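Local coordinates for carbohydrate binding protein (Flavobacterium johnsoniae, PDB 3HZB) that binds calcium ions through this betagamma-crystallin domain, one part of a longer protein that probably binds carbohydrate, at residues 3-8 / 31-36; 36-41 / 80-85. All coordinates share one frame; numbering follows the deposited sequence.

Contact 1. Residues 3-8 / 31-36; sequences ITVYKD and LGVLND. With CA (calcium ion), chain M; CA (calcium ion), chain L.
Val-5 and Val-33 meet methyl against methyl, and no ring or amide face enters their contact. The flat groups lie to its sides: Tyr-6 leaves the backbone away from the loop, and its side chain packs on Ser-15 and Ser-40, while the carboxylate of Asp-36, at the far end of the 31-36 segment, binds a calcium ion through OD1 at 2.5 Å. Asp-36 OD2 accepts a hydrogen bond of 2.7 Å from water 2, itself a ligand of the same ion. Between the valines, CG2 of Val-5 sits 4.0 Å from CG2 of Val-33, the two side chains crossing at about a right angle. Val-33 touches with CG2, the branch that chi1 of 178° sets anti to the carbonyl carbon and beside the backbone N. Ile-38 packs on both valines, and Leu-28 on Val-33. This is the betagamma-crystallin domain: strand 3-6 faces the loop leading out of helix 25-29, which ends in a Schellman motif at Gly-32. The chain turns a corner at Lys-7, and Lys-7 O binds the second calcium ion at 2.4 Å. The lysine side chain bends only at its last torsion (chi4 71°), lying alongside Leu-34 and pointing the same way, with Lys-7 NZ 3.9 Å from Leu-34 CD1. The side chain of Asp-37 lies about 3 Å from that of Lys-7 at the nearest atoms and probably steadies the ammonium group. Asp-8 OD1 accepts a hydrogen bond of 2.6 Å from water 1, another ligand of that calcium ion.

Contact 2. Residues 36-41 / 80-85; sequences DDISSL and SSIRVI. With CA (calcium ion), chain M; CA (calcium ion), chain L.
Ile-38 reaches across to Ile-82 and meets it tip to tip, CD1 against CD1 at 3.6 Å. The two isoleucines have matching shapes: in each, CG1 is anti to the carbonyl carbon (chi1 -64° in Ile-38, -58° in Ile-82) and chi2 is extended, which sends both terminal methyls into the interior. A few residues off, the polar half of the contact is bridged by metal. Ser-80 OG binds at 2.6 Å the calcium ion that Asp-36 also holds, and Gln-53 and Lys-78 add backbone carbonyls. Asp-36 OD1 and Ser-80 OG lie 3.4 Å apart as fellow ligands, not as a hydrogen-bonded pair; the hydrogen bond at Ser-80 OG is with Asn-35. Each segment carries part of a betagamma-crystallin calcium motif, Asn-Asp, two intervening residues, then Ser-Ser: Asn-35 to Ser-40 and Asn-76 to Ser-81. In the companion site Asp-37 O and Ser-39 OG each bind the other ion at 2.5 Å, with Lys-7 O, the side chain of Asp-77 and three waters. One of these, water 4, also donates to Asp-37 OD2 at 2.5 Å. Each half thus lends an aspartate to the ion of the other. Ser-39 and Ser-40 form a classic beta bulge opposite Tyr-6, at the start of strand 40-43. Behind the isoleucine pair, Ile-38 leans on Val-5 of strand 3-6 and on Val-33, while Ile-82 on strand 81-86 packs against Leu-51 of strand 47-52, bringing the two sheets of the domain together.

In the fold
From the N terminus, strand 3-6 comes first; the chain then passes through strands 15-18 and 21-23 and helix 25-29 before contact 1 closes that loop at residues 31-36. Contact 2 opens on the shared Asp-36, runs into strand 40-43 and closes at 80-85, after strands 47-52 and 60-64. The two loops run in series, neither nesting nor crossing. Contact 1 ties the first sheet to the loop after the helix; contact 2 ties the loop leading into edge strand 40-43 to strand 81-86 of the second sheet. A probable hydrogen bond of 2.7 Å from Ser-40 OG to Asp-8 O joins them, and both contacts reach the same two calcium ions.

Contact 1. Residues 3-8 / 31-36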
ATOM      1  N   ILE B   3       4.540  -8.083   3.871  1.00 19.24           N
ATOM      2  CA  ILE B   3       3.352  -7.604   4.561  1.00 18.41           C
ATOM      3  C   ILE B   3       3.663  -7.285   6.016  1.00 16.55           C
ATOM      4  O   ILE B   3       4.334  -8.051   6.699  1.00 15.85           O
ATOM      5  CB  ILE B   3       2.215  -8.646   4.502  1.00 19.10           C
ATOM      6  CG1 ILE B   3       1.727  -8.784   3.054  1.00 21.54           C
ATOM      7  CG2 ILE B   3       1.076  -8.235   5.418  1.00 18.88           C
ATOM      8  CD1 ILE B   3       0.654  -9.817   2.861  1.00 23.01           C
ATOM      9  N   THR B   4       3.192  -6.134   6.478  1.00 14.35           N
ATOM     10  CA  THR B   4       3.400  -5.737   7.860  1.00 13.44           C
ATOM     11  C   THR B   4       2.033  -5.445   8.467  1.00 12.57           C
ATOM     12  O   THR B   4       1.227  -4.727   7.882  1.00 12.28           O
ATOM     13  CB  THR B   4       4.293  -4.482   7.964  1.00 14.56           C
ATOM     14  OG1 THR B   4       5.565  -4.754   7.360  1.00 15.69           O
ATOM     15  CG2 THR B   4       4.515  -4.110   9.422  1.00 15.84           C
ATOM     16  N   VAL B   5       1.764  -6.035   9.625  1.00 12.06           N
ATOM     17  CA  VAL B   5       0.492  -5.822  10.301  1.00 12.01           C
ATOM     18  C   VAL B   5       0.749  -4.966  11.533  1.00 14.23           C
ATOM     19  O   VAL B   5       1.677  -5.228  12.299  1.00 14.97           O
ATOM     20  CB  VAL B   5      -0.156  -7.164  10.694  1.00 12.58           C
ATOM     21  CG1 VAL B   5      -0.476  -7.946   9.437  1.00 10.04           C
ATOM     22  CG2 VAL B   5       0.783  -7.974  11.595  1.00 12.82           C
ATOM     23  N   TYR B   6      -0.074  -3.939  11.716  1.00 13.30           N
ATOM     24  CA  TYR B   6       0.105  -3.030  12.839  1.00 13.29           C
ATOM     25  C   TYR B   6      -0.995  -3.101  13.874  1.00 12.76           C
ATOM     26  O   TYR B   6      -2.161  -3.356  13.557  1.00 13.30           O
ATOM     27  CB  TYR B   6       0.214  -1.585  12.348  1.00 13.28           C
ATOM     28  CG  TYR B   6       1.345  -1.335  11.382  1.00 12.70           C
ATOM     29  CD1 TYR B   6       1.222  -1.679  10.037  1.00 15.03           C
ATOM     30  CD2 TYR B   6       2.535  -0.742  11.806  1.00 13.01           C
ATOM     31  CE1 TYR B   6       2.249  -1.442   9.137  1.00 14.41           C
ATOM     32  CE2 TYR B   6       3.576  -0.499  10.908  1.00 14.67           C
ATOM     33  CZ  TYR B   6       3.422  -0.854   9.576  1.00 15.35           C
ATOM     34  OH  TYR B   6       4.434  -0.629   8.674  1.00 16.32           O
ATOM     35  N   LYS B   7      -0.605  -2.845  15.118  1.00 12.87           N
ATOM     36  CA  LYS B   7      -1.533  -2.860  16.231  1.00 12.22           C
ATOM     37  C   LYS B   7      -2.528  -1.710  16.113  1.00 13.40           C
ATOM     38  O   LYS B   7      -3.698  -1.890  16.377  1.00 10.75           O
ATOM     39  CB  LYS B   7      -0.772  -2.745  17.556  1.00 12.77           C
ATOM     40  CG  LYS B   7      -1.652  -2.864  18.800  1.00 13.90           C
ATOM     41  CD  LYS B   7      -0.825  -2.656  20.069  1.00 15.46           C
ATOM     42  CE  LYS B   7      -1.655  -2.890  21.323  1.00 17.02           C
ATOM     43  NZ  LYS B   7      -1.968  -4.337  21.509  1.00 16.62           N
ATOM     44  N   ASP B   8      -2.063  -0.532  15.711  1.00 12.92           N
ATOM     45  CA  ASP B   8      -2.946   0.627  15.585  1.00 12.91           C
ATOM     46  C   ASP B   8      -3.204   1.056  14.151  1.00 12.84           C
ATOM     47  O   ASP B   8      -2.521   0.627  13.226  1.00 13.19           O
ATOM     48  CB  ASP B   8      -2.366   1.829  16.339  1.00 12.16           C
ATOM     49  CG  ASP B   8      -2.221   1.576  17.821  1.00 13.71           C
ATOM     50  OD1 ASP B   8      -2.961   0.726  18.356  1.00 15.17           O
ATOM     51  OD2 ASP B   8      -1.377   2.241  18.454  1.00 16.62           O
ATOM     52  N   LEU B  31       5.405 -13.804  16.848  1.00 15.45           N
ATOM     53  CA  LEU B  31       5.916 -12.541  16.321  1.00 15.63           C
ATOM     54  C   LEU B  31       5.515 -11.408  17.258  1.00 15.63           C
ATOM     55  O   LEU B  31       5.869 -10.251  17.030  1.00 15.77           O
ATOM     56  CB  LEU B  31       5.336 -12.263  14.931  1.00 15.83           C
ATOM     57  CG  LEU B  31       5.670 -13.270  13.830  1.00 16.55           C
ATOM     58  CD1 LEU B  31       4.903 -12.927  12.560  1.00 17.26           C
ATOM     59  CD2 LEU B  31       7.171 -13.254  13.583  1.00 17.95           C
ATOM     60  N   GLY B  32       4.766 -11.747  18.305  1.00 15.21           N
ATOM     61  CA  GLY B  32       4.322 -10.744  19.262  1.00 13.59           C
ATOM     62  C   GLY B  32       2.994 -10.111  18.878  1.00 14.24           C
ATOM     63  O   GLY B  32       2.490  -9.222  19.572  1.00 11.95           O
ATOM     64  N   VAL B  33       2.427 -10.570  17.766  1.00 12.81           N
ATOM     65  CA  VAL B  33       1.152 -10.060  17.276  1.00 13.32           C
ATOM     66  C   VAL B  33       0.020 -10.749  18.032  1.00 13.12           C
ATOM     67  O   VAL B  33      -0.025 -11.976  18.110  1.00 13.18           O
ATOM     68  CB  VAL B  33       1.007 -10.321  15.760  1.00 13.74           C
ATOM     69  CG1 VAL B  33      -0.346  -9.822  15.264  1.00 14.72           C
ATOM     70  CG2 VAL B  33       2.138  -9.627  15.011  1.00 14.69           C
ATOM     71  N   LEU B  34      -0.895  -9.954  18.580  1.00 12.24           N
ATOM     72  CA  LEU B  34      -2.011 -10.477  19.363  1.00 12.50           C
ATOM     73  C   LEU B  34      -3.303 -10.746  18.605  1.00 12.55           C
ATOM     74  O   LEU B  34      -3.542 -10.212  17.522  1.00 13.43           O
ATOM     75  CB  LEU B  34      -2.325  -9.519  20.515  1.00 12.93           C
ATOM     76  CG  LEU B  34      -1.267  -9.342  21.605  1.00 13.05           C
ATOM     77  CD1 LEU B  34      -1.572  -8.084  22.414  1.00 13.69           C
ATOM     78  CD2 LEU B  34      -1.249 -10.571  22.508  1.00 13.67           C
ATOM     79  N   ASN B  35      -4.137 -11.581  19.214  1.00 12.87           N
ATOM     80  CA  ASN B  35      -5.436 -11.944  18.672  1.00 12.01           C
ATOM     81  C   ASN B  35      -6.353 -10.719  18.752  1.00 12.05           C
ATOM     82  O   ASN B  35      -6.177  -9.881  19.636  1.00 14.13           O
ATOM     83  CB  ASN B  35      -6.028 -13.077  19.510  1.00 12.24           C
ATOM     84  CG  ASN B  35      -7.354 -13.559  18.978  1.00 13.10           C
ATOM     85  OD1 ASN B  35      -8.380 -13.497  19.665  1.00 14.95           O
ATOM     86  ND2 ASN B  35      -7.344 -14.048  17.750  1.00 10.63           N
ATOM     87  N   ASP B  36      -7.314 -10.613  17.830  1.00 11.97           N
ATOM     88  CA  ASP B  36      -8.274  -9.502  17.820  1.00 12.51           C
ATOM     89  C   ASP B  36      -7.573  -8.201  18.175  1.00 11.45           C
ATOM     90  O   ASP B  36      -8.002  -7.489  19.081  1.00 11.65           O
ATOM     91  CB  ASP B  36      -9.385  -9.763  18.846  1.00 13.24           C
ATOM     92  CG  ASP B  36     -10.229 -10.961  18.493  1.00 13.99           C
ATOM     93  OD1 ASP B  36      -9.961 -11.556  17.437  1.00 12.76           O
ATOM     94  OD2 ASP B  36     -11.157 -11.306  19.259  1.00 13.48           O
TER
HETATM   95 CA    CA M 108     -11.267 -13.194  16.015  1.00 14.02          CA
HETATM   96 CA    CA L 107      -5.871  -2.492  17.300  1.00 13.88          CA
HETATM   97  O   HOH W   1      -5.532   0.130  18.129  1.00 27.15           O
HETATM   98  O   HOH W   2     -12.830 -13.221  18.353  1.00 29.71           O
HETATM   99  O   HOH W   3      -7.915  -0.982  17.993  1.00 17.30           O
HETATM  100  O   HOH W   4      -5.526  -2.976  19.828  1.00 16.08           O
HETATM  101  O   HOH W   5     -13.648 -12.357  15.194  1.00 16.69           O

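Contact 2. Residues 36-41 / 80-85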
ATOM      1  N   ASP B  36      -7.314 -10.613  17.830  1.00 11.97           N
ATOM      2  CA  ASP B  36      -8.274  -9.502  17.820  1.00 12.51           C
ATOM      3  C   ASP B  36      -7.573  -8.201  18.175  1.00 11.45           C
ATOM      4  O   ASP B  36      -8.002  -7.489  19.081  1.00 11.65           O
ATOM      5  CB  ASP B  36      -9.385  -9.763  18.846  1.00 13.24           C
ATOM      6  CG  ASP B  36     -10.229 -10.961  18.493  1.00 13.99           C
ATOM      7  OD1 ASP B  36      -9.961 -11.556  17.437  1.00 12.76           O
ATOM      8  OD2 ASP B  36     -11.157 -11.306  19.259  1.00 13.48           O
ATOM      9  N   ASP B  37      -6.507  -7.885  17.447  1.00 12.16           N
ATOM     10  CA  ASP B  37      -5.710  -6.704  17.761  1.00 13.40           C
ATOM     11  C   ASP B  37      -5.218  -5.906  16.555  1.00 12.92           C
ATOM     12  O   ASP B  37      -4.981  -4.712  16.665  1.00 12.89           O
ATOM     13  CB  ASP B  37      -4.504  -7.155  18.597  1.00 14.70           C
ATOM     14  CG  ASP B  37      -3.791  -6.008  19.288  1.00 17.13           C
ATOM     15  OD1 ASP B  37      -2.554  -5.923  19.158  1.00 19.95           O
ATOM     16  OD2 ASP B  37      -4.457  -5.208  19.973  1.00 17.77           O
ATOM     17  N   ILE B  38      -5.040  -6.552  15.409  1.00 11.51           N
ATOM     18  CA  ILE B  38      -4.551  -5.842  14.230  1.00 12.47           C
ATOM     19  C   ILE B  38      -5.522  -4.760  13.754  1.00 12.63           C
ATOM     20  O   ILE B  38      -6.737  -4.969  13.744  1.00 14.09           O
ATOM     21  CB  ILE B  38      -4.260  -6.838  13.080  1.00 11.72           C
ATOM     22  CG1 ILE B  38      -3.131  -7.783  13.505  1.00 15.83           C
ATOM     23  CG2 ILE B  38      -3.873  -6.085  11.811  1.00 15.08           C
ATOM     24  CD1 ILE B  38      -2.879  -8.937  12.536  1.00 16.28           C
ATOM     25  N   SER B  39      -4.982  -3.600  13.373  1.00 13.14           N
ATOM     26  CA  SER B  39      -5.807  -2.484  12.904  1.00 13.59           C
ATOM     27  C   SER B  39      -5.434  -1.905  11.543  1.00 13.29           C
ATOM     28  O   SER B  39      -6.249  -1.242  10.907  1.00 14.26           O
ATOM     29  CB  SER B  39      -5.812  -1.362  13.936  1.00 12.79           C
ATOM     30  OG  SER B  39      -6.604  -1.733  15.038  1.00 10.97           O
ATOM     31  N   SER B  40      -4.202  -2.118  11.105  1.00 13.08           N
ATOM     32  CA  SER B  40      -3.799  -1.627   9.791  1.00 12.96           C
ATOM     33  C   SER B  40      -2.735  -2.548   9.217  1.00 13.59           C
ATOM     34  O   SER B  40      -2.113  -3.326   9.949  1.00 13.73           O
ATOM     35  CB  SER B  40      -3.297  -0.170   9.862  1.00 13.55           C
ATOM     36  OG  SER B  40      -2.128  -0.023  10.645  1.00 14.83           O
ATOM     37  N   LEU B  41      -2.550  -2.484   7.902  1.00 12.61           N
ATOM     38  CA  LEU B  41      -1.571  -3.334   7.238  1.00 13.80           C
ATOM     39  C   LEU B  41      -0.946  -2.684   6.022  1.00 12.33           C
ATOM     40  O   LEU B  41      -1.614  -1.987   5.267  1.00 12.99           O
ATOM     41  CB  LEU B  41      -2.208  -4.636   6.743  1.00 14.06           C
ATOM     42  CG  LEU B  41      -3.063  -5.565   7.593  1.00 16.79           C
ATOM     43  CD1 LEU B  41      -4.462  -4.990   7.766  1.00 14.48           C
ATOM     44  CD2 LEU B  41      -3.147  -6.909   6.877  1.00 15.11           C
ATOM     45  N   SER B  80      -7.810 -13.282  13.661  1.00 11.16           N
ATOM     46  CA  SER B  80      -7.273 -14.374  14.474  1.00 10.64           C
ATOM     47  C   SER B  80      -6.275 -15.265  13.747  1.00 11.66           C
ATOM     48  O   SER B  80      -5.554 -16.041  14.375  1.00 12.05           O
ATOM     49  CB  SER B  80      -8.410 -15.224  15.031  1.00 12.58           C
ATOM     50  OG  SER B  80      -9.076 -14.514  16.053  1.00 12.94           O
ATOM     51  N   SER B  81      -6.255 -15.170  12.422  1.00 11.96           N
ATOM     52  CA  SER B  81      -5.306 -15.921  11.610  1.00 11.50           C
ATOM     53  C   SER B  81      -5.198 -15.252  10.248  1.00 11.66           C
ATOM     54  O   SER B  81      -6.125 -14.566   9.802  1.00 11.53           O
ATOM     55  CB  SER B  81      -5.702 -17.403  11.482  1.00 11.92           C
ATOM     56  OG  SER B  81      -6.977 -17.579  10.907  1.00 11.37           O
ATOM     57  N   ILE B  82      -4.054 -15.439   9.603  1.00 11.87           N
ATOM     58  CA  ILE B  82      -3.787 -14.816   8.314  1.00 12.65           C
ATOM     59  C   ILE B  82      -2.980 -15.716   7.398  1.00 13.18           C
ATOM     60  O   ILE B  82      -2.170 -16.524   7.855  1.00 12.84           O
ATOM     61  CB  ILE B  82      -2.961 -13.523   8.500  1.00 12.06           C
ATOM     62  CG1 ILE B  82      -3.698 -12.554   9.420  1.00 12.88           C
ATOM     63  CG2 ILE B  82      -2.672 -12.883   7.154  1.00 15.54           C
ATOM     64  CD1 ILE B  82      -2.876 -11.333   9.790  1.00 14.82           C
ATOM     65  N   ARG B  83      -3.208 -15.562   6.099  1.00 12.86           N
ATOM     66  CA  ARG B  83      -2.473 -16.308   5.098  1.00 13.18           C
ATOM     67  C   ARG B  83      -1.999 -15.290   4.076  1.00 14.18           C
ATOM     68  O   ARG B  83      -2.779 -14.461   3.600  1.00 14.24           O
ATOM     69  CB  ARG B  83      -3.354 -17.372   4.440  1.00 13.38           C
ATOM     70  CG  ARG B  83      -3.744 -18.500   5.389  1.00 16.68           C
ATOM     71  CD  ARG B  83      -4.613 -19.521   4.696  1.00 16.48           C
ATOM     72  NE  ARG B  83      -3.922 -20.142   3.571  1.00 16.89           N
ATOM     73  CZ  ARG B  83      -4.474 -20.329   2.377  1.00 19.12           C
ATOM     74  NH1 ARG B  83      -5.725 -19.935   2.160  1.00 19.33           N
ATOM     75  NH2 ARG B  83      -3.778 -20.909   1.404  1.00 18.98           N
ATOM     76  N   VAL B  84      -0.706 -15.339   3.778  1.00 13.63           N
ATOM     77  CA  VAL B  84      -0.091 -14.436   2.823  1.00 13.38           C
ATOM     78  C   VAL B  84       0.170 -15.236   1.554  1.00 14.28           C
ATOM     79  O   VAL B  84       0.796 -16.294   1.601  1.00 14.46           O
ATOM     80  CB  VAL B  84       1.245 -13.887   3.372  1.00 13.17           C
ATOM     81  CG1 VAL B  84       1.874 -12.939   2.366  1.00 12.70           C
ATOM     82  CG2 VAL B  84       1.002 -13.166   4.698  1.00 13.56           C
ATOM     83  N   ILE B  85      -0.325 -14.730   0.428  1.00 14.65           N
ATOM     84  CA  ILE B  85      -0.159 -15.396  -0.859  1.00 15.56           C
ATOM     85  C   ILE B  85       0.262 -14.405  -1.944  1.00 17.56           C
ATOM     86  O   ILE B  85       0.157 -13.194  -1.773  1.00 15.86           O
ATOM     87  CB  ILE B  85      -1.475 -16.068  -1.312  1.00 15.16           C
ATOM     88  CG1 ILE B  85      -2.552 -15.003  -1.538  1.00 16.85           C
ATOM     89  CG2 ILE B  85      -1.932 -17.078  -0.269  1.00 18.18           C
ATOM     90  CD1 ILE B  85      -3.867 -15.561  -2.041  1.00 16.05           C
TER
HETATM   91 CA    CA M 108     -11.267 -13.194  16.015  1.00 14.02          CA
HETATM   92 CA    CA L 107      -5.871  -2.492  17.300  1.00 13.88          CA
HETATM   93  O   HOH W   2     -12.830 -13.221  18.353  1.00 29.71           O
HETATM   94  O   HOH W   4      -5.526  -2.976  19.828  1.00 16.08           O
HETATM   95  O   HOH W   3      -7.915  -0.982  17.993  1.00 17.30           O
HETATM   96  O   HOH W   1      -5.532   0.130  18.129  1.00 27.15           O
HETATM   97  O   HOH W   5     -13.648 -12.357  15.194  1.00 16.69           O